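Local coordinates for mandelate racemase/muconate lactonizing protein (Alicyclobacillus acidocaldarius LAA1, PDB 3QLD) that is a member of the mandelate racemase/muconate lactonizing family in the enolase superfamily, a group of enzymes with a barrel-shaped C-terminal domain, at residues E139-E148 with F165-R176. Numbering follows the deposited sequence.
Sequences EVSATLGMSE and FRRVKLKIAPGR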
loop_
_atom_site.group_PDB
_atom_site.type_symbol
_atom_site.label_atom_id
_atom_site.label_comp_id
_atom_site.label_asym_id
_atom_site.label_seq_id
_atom_site.Cartn_x
_atom_site.Cartn_y
_atom_site.Cartn_z
ATOM N N GLU A 139 5.933 -23.333 20.518
ATOM C CA GLU A 139 4.600 -23.664 20.968
ATOM C C GLU A 139 3.568 -22.999 20.062
ATOM O O GLU A 139 3.873 -21.975 19.480
ATOM C CB GLU A 139 4.311 -23.127 22.338
ATOM C CG GLU A 139 5.395 -23.242 23.386
ATOM C CD GLU A 139 4.888 -22.640 24.697
ATOM O OE1 GLU A 139 4.790 -21.383 24.795
ATOM O OE2 GLU A 139 4.562 -23.422 25.605
ATOM N N VAL A 140 2.342 -23.527 20.049
ATOM C CA VAL A 140 1.348 -23.231 19.010
ATOM C C VAL A 140 0.096 -22.745 19.733
ATOM O O VAL A 140 -0.255 -23.331 20.747
ATOM C CB VAL A 140 1.019 -24.521 18.190
ATOM C CG1 VAL A 140 -0.121 -24.230 17.231
ATOM C CG2 VAL A 140 2.253 -25.029 17.451
ATOM N N SER A 141 -0.543 -21.666 19.249
ATOM C CA SER A 141 -1.832 -21.161 19.782
ATOM C C SER A 141 -3.054 -21.594 18.984
ATOM O O SER A 141 -2.939 -21.855 17.801
ATOM C CB SER A 141 -1.759 -19.587 19.738
ATOM O OG SER A 141 -2.970 -18.933 20.199
ATOM N N ALA A 142 -4.236 -21.563 19.591
ATOM C CA ALA A 142 -5.478 -21.754 18.883
ATOM C C ALA A 142 -6.396 -20.513 18.895
ATOM O O ALA A 142 -6.689 -19.933 19.953
ATOM C CB ALA A 142 -6.269 -23.004 19.495
ATOM N N THR A 143 -6.866 -20.105 17.711
ATOM C CA THR A 143 -7.818 -18.991 17.600
ATOM C C THR A 143 -9.248 -19.481 17.672
ATOM O O THR A 143 -9.629 -20.419 16.957
ATOM C CB THR A 143 -7.607 -18.250 16.270
ATOM O OG1 THR A 143 -6.216 -17.941 16.173
ATOM C CG2 THR A 143 -8.462 -16.960 16.212
ATOM N N LEU A 144 -10.032 -18.886 18.561
ATOM C CA LEU A 144 -11.428 -19.282 18.748
ATOM C C LEU A 144 -12.342 -18.132 18.332
ATOM O O LEU A 144 -12.150 -16.967 18.790
ATOM C CB LEU A 144 -11.708 -19.695 20.199
ATOM C CG LEU A 144 -10.771 -20.650 20.965
ATOM C CD1 LEU A 144 -11.379 -20.931 22.276
ATOM C CD2 LEU A 144 -10.501 -21.966 20.201
ATOM N N GLY A 145 -13.314 -18.446 17.457
ATOM C CA GLY A 145 -14.245 -17.433 16.927
ATOM C C GLY A 145 -15.175 -16.957 18.018
ATOM O O GLY A 145 -15.287 -17.610 19.050
HETATM N N MSE A 146 -15.869 -15.841 17.835
HETATM C CA MSE A 146 -16.837 -15.488 18.878
HETATM C C MSE A 146 -18.227 -16.087 18.639
HETATM O O MSE A 146 -18.672 -16.210 17.484
HETATM C CB MSE A 146 -16.919 -13.967 19.120
HETATM C CG MSE A 146 -17.379 -13.118 17.986
HETATM SE SE MSE A 146 -17.006 -11.207 18.400
HETATM C CE MSE A 146 -18.538 -10.359 17.494
ATOM N N SER A 147 -18.912 -16.455 19.717
ATOM C CA SER A 147 -20.348 -16.825 19.616
ATOM C C SER A 147 -21.200 -16.098 20.641
ATOM O O SER A 147 -20.740 -15.777 21.738
ATOM C CB SER A 147 -20.557 -18.333 19.761
ATOM O OG SER A 147 -19.639 -18.838 20.697
ATOM N N GLU A 148 -22.460 -15.850 20.286
ATOM C CA GLU A 148 -23.378 -15.213 21.225
ATOM C C GLU A 148 -23.777 -16.210 22.321
ATOM O O GLU A 148 -24.382 -15.820 23.327
ATOM C CB GLU A 148 -24.584 -14.599 20.494
ATOM C CG GLU A 148 -24.948 -13.197 21.007
ATOM C CD GLU A 148 -24.998 -12.151 19.884
ATOM O OE1 GLU A 148 -25.545 -11.051 20.116
ATOM O OE2 GLU A 148 -24.481 -12.418 18.775
ATOM N N PHE A 165 -2.835 -27.151 22.888
ATOM C CA PHE A 165 -2.445 -25.806 22.383
ATOM C C PHE A 165 -2.078 -24.985 23.588
ATOM O O PHE A 165 -2.803 -25.022 24.588
ATOM C CB PHE A 165 -3.624 -25.123 21.717
ATOM C CG PHE A 165 -3.943 -25.650 20.358
ATOM C CD1 PHE A 165 -3.210 -25.227 19.237
ATOM C CD2 PHE A 165 -4.995 -26.556 20.186
ATOM C CE1 PHE A 165 -3.513 -25.749 17.960
ATOM C CE2 PHE A 165 -5.309 -27.053 18.907
ATOM C CZ PHE A 165 -4.545 -26.622 17.785
ATOM N N ARG A 166 -1.017 -24.206 23.479
ATOM C CA ARG A 166 -0.394 -23.587 24.643
ATOM C C ARG A 166 -0.872 -22.134 24.825
ATOM O O ARG A 166 -0.458 -21.425 25.756
ATOM C CB ARG A 166 1.122 -23.678 24.519
ATOM C CG ARG A 166 1.631 -25.165 24.578
ATOM C CD ARG A 166 1.293 -25.860 25.942
ATOM N NE ARG A 166 2.184 -27.025 26.130
ATOM C CZ ARG A 166 3.521 -26.956 26.107
ATOM N NH1 ARG A 166 4.120 -25.791 25.929
ATOM N NH2 ARG A 166 4.275 -28.039 26.263
ATOM N N ARG A 167 -1.764 -21.710 23.933
ATOM C CA ARG A 167 -2.395 -20.369 24.032
ATOM C C ARG A 167 -3.745 -20.472 23.443
ATOM O O ARG A 167 -3.936 -21.204 22.442
ATOM C CB ARG A 167 -1.581 -19.330 23.271
ATOM C CG ARG A 167 -1.965 -17.856 23.591
ATOM C CD ARG A 167 -1.077 -16.805 22.904
ATOM N NE ARG A 167 -1.175 -16.908 21.436
ATOM C CZ ARG A 167 -0.194 -16.501 20.630
ATOM N NH1 ARG A 167 0.863 -15.895 21.133
ATOM N NH2 ARG A 167 -0.287 -16.628 19.307
ATOM N N VAL A 168 -4.701 -19.726 23.983
ATOM C CA VAL A 168 -5.884 -19.483 23.165
ATOM C C VAL A 168 -5.999 -17.992 22.825
ATOM O O VAL A 168 -5.726 -17.143 23.707
ATOM C CB VAL A 168 -7.240 -19.961 23.806
ATOM C CG1 VAL A 168 -7.270 -21.515 23.904
ATOM C CG2 VAL A 168 -7.525 -19.268 25.155
ATOM N N LYS A 169 -6.460 -17.685 21.600
ATOM C CA LYS A 169 -6.707 -16.254 21.207
ATOM C C LYS A 169 -8.175 -16.128 20.881
ATOM O O LYS A 169 -8.703 -16.751 19.923
ATOM C CB LYS A 169 -5.814 -15.818 20.034
ATOM C CG LYS A 169 -6.004 -14.321 19.577
ATOM C CD LYS A 169 -4.876 -13.865 18.671
ATOM C CE LYS A 169 -4.655 -14.791 17.453
ATOM N NZ LYS A 169 -4.251 -14.073 16.182
ATOM N N LEU A 170 -8.874 -15.361 21.693
ATOM C CA LEU A 170 -10.262 -15.181 21.570
ATOM C C LEU A 170 -10.621 -13.965 20.697
ATOM O O LEU A 170 -10.140 -12.852 20.947
ATOM C CB LEU A 170 -10.834 -14.880 22.945
ATOM C CG LEU A 170 -10.479 -15.886 24.046
ATOM C CD1 LEU A 170 -11.457 -15.552 25.158
ATOM C CD2 LEU A 170 -10.779 -17.298 23.485
ATOM N N LYS A 171 -11.539 -14.162 19.740
ATOM C CA LYS A 171 -12.080 -13.022 18.985
ATOM C C LYS A 171 -13.013 -12.259 19.875
ATOM O O LYS A 171 -13.834 -12.852 20.570
ATOM C CB LYS A 171 -12.797 -13.515 17.715
ATOM C CG LYS A 171 -11.846 -14.150 16.743
ATOM C CD LYS A 171 -11.056 -13.089 15.937
ATOM C CE LYS A 171 -9.948 -13.755 15.094
ATOM N NZ LYS A 171 -9.753 -13.052 13.784
ATOM N N ILE A 172 -12.835 -10.937 19.941
ATOM C CA ILE A 172 -13.650 -10.108 20.757
ATOM C C ILE A 172 -14.154 -8.851 19.996
ATOM O O ILE A 172 -13.567 -8.472 18.963
ATOM C CB ILE A 172 -12.912 -9.640 22.038
ATOM C CG1 ILE A 172 -11.684 -8.780 21.676
ATOM C CG2 ILE A 172 -12.607 -10.885 22.925
ATOM C CD1 ILE A 172 -11.200 -7.913 22.888
ATOM N N ALA A 173 -15.276 -8.308 20.474
ATOM C CA ALA A 173 -15.856 -7.083 19.952
ATOM C C ALA A 173 -16.659 -6.435 21.031
ATOM O O ALA A 173 -16.955 -7.069 22.047
ATOM C CB ALA A 173 -16.716 -7.355 18.678
ATOM N N PRO A 174 -16.993 -5.149 20.859
ATOM C CA PRO A 174 -17.723 -4.444 21.902
ATOM C C PRO A 174 -19.026 -5.186 22.222
ATOM O O PRO A 174 -19.752 -5.524 21.309
ATOM C CB PRO A 174 -18.000 -3.087 21.260
ATOM C CG PRO A 174 -16.840 -2.925 20.242
ATOM C CD PRO A 174 -16.699 -4.285 19.692
ATOM N N GLY A 175 -19.265 -5.490 23.500
ATOM C CA GLY A 175 -20.502 -6.155 23.912
ATOM C C GLY A 175 -20.330 -7.646 24.026
ATOM O O GLY A 175 -21.202 -8.337 24.595
ATOM N N ARG A 176 -19.241 -8.162 23.454
ATOM C CA ARG A 176 -18.922 -9.598 23.500
ATOM C C ARG A 176 -17.428 -9.662 23.722
ATOM O O ARG A 176 -16.670 -10.036 22.856
ATOM C CB ARG A 176 -19.345 -10.292 22.206
ATOM C CG ARG A 176 -20.328 -9.436 21.327
ATOM C CD ARG A 176 -21.410 -10.204 20.522
ATOM N NE ARG A 176 -20.984 -11.526 20.043
ATOM C CZ ARG A 176 -21.117 -11.977 18.795
ATOM N NH1 ARG A 176 -20.693 -13.207 18.490
ATOM N NH2 ARG A 176 -21.682 -11.217 17.848
HETATM O O HOH W 1 -14.092 -15.880 21.192
#
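Strands 141-144 and 167-171 pair in parallel as the two beta elements of a beta-alpha-beta unit, with Ala142 bonded to both Arg167 and Lys169. Ala142 N donates to Arg167 O at 2.9 Å and Ala142 O accepts from Lys169 N; the same alternation recurs when Leu144 N meets Lys169 O and Leu144 O takes Lys171 N, every N-H...O angle being at least 166°. The short strand axes diverge by 23°, in keeping with a twisted sheet.

Side chains divide between the two faces. Ala142 and Leu144 turn toward helix 150-162, Ala142 touching Ala160 and Leu144 touching Ser156 and Val157; Leu144 CD1 also lies 3.9 Å from Leu170 CD2, the two side chains alongside each other. At the start of the pair the methyl of Ala142 sits over one face of the Phe165 ring, CB lying 3.8 Å from the centroid and 16° off the normal, a CH-pi contact. Val140 CG1, which meets that ring at its edge, belongs to a side chain that also touches Ile348. The other face is polar. Ser141 OG, swung to the carbonyl side of its own residue, takes a weak bond from Arg167 NE at the guanidinium edge; Asp323 and Gln218 hold the terminal nitrogens. Next to it, Thr143 OG1 packs 3.7 Å from Lys169 CE, while Lys169 NZ is salt-bridged to Asp323 and Glu221, and Lys171 NZ to Asp196.

Beyond the strands, the Arg176 guanidinium is sandwiched: selenomethionine Met146 CE lies 3.2 Å above its centre, and Glu148 OE2 approaches the opposite face 3.2 Å from Arg176 NH2. That salt bridge is purely electrostatic, since the oxygen stands well out of plane, and Glu148 is poorly ordered. Parallel neighbours linked through a helix, with basic side chains turned from it toward the barrel interior to meet acids from elsewhere in the chain, are characteristic of the TIM-barrel-like C-terminal domain of the enolase superfamily.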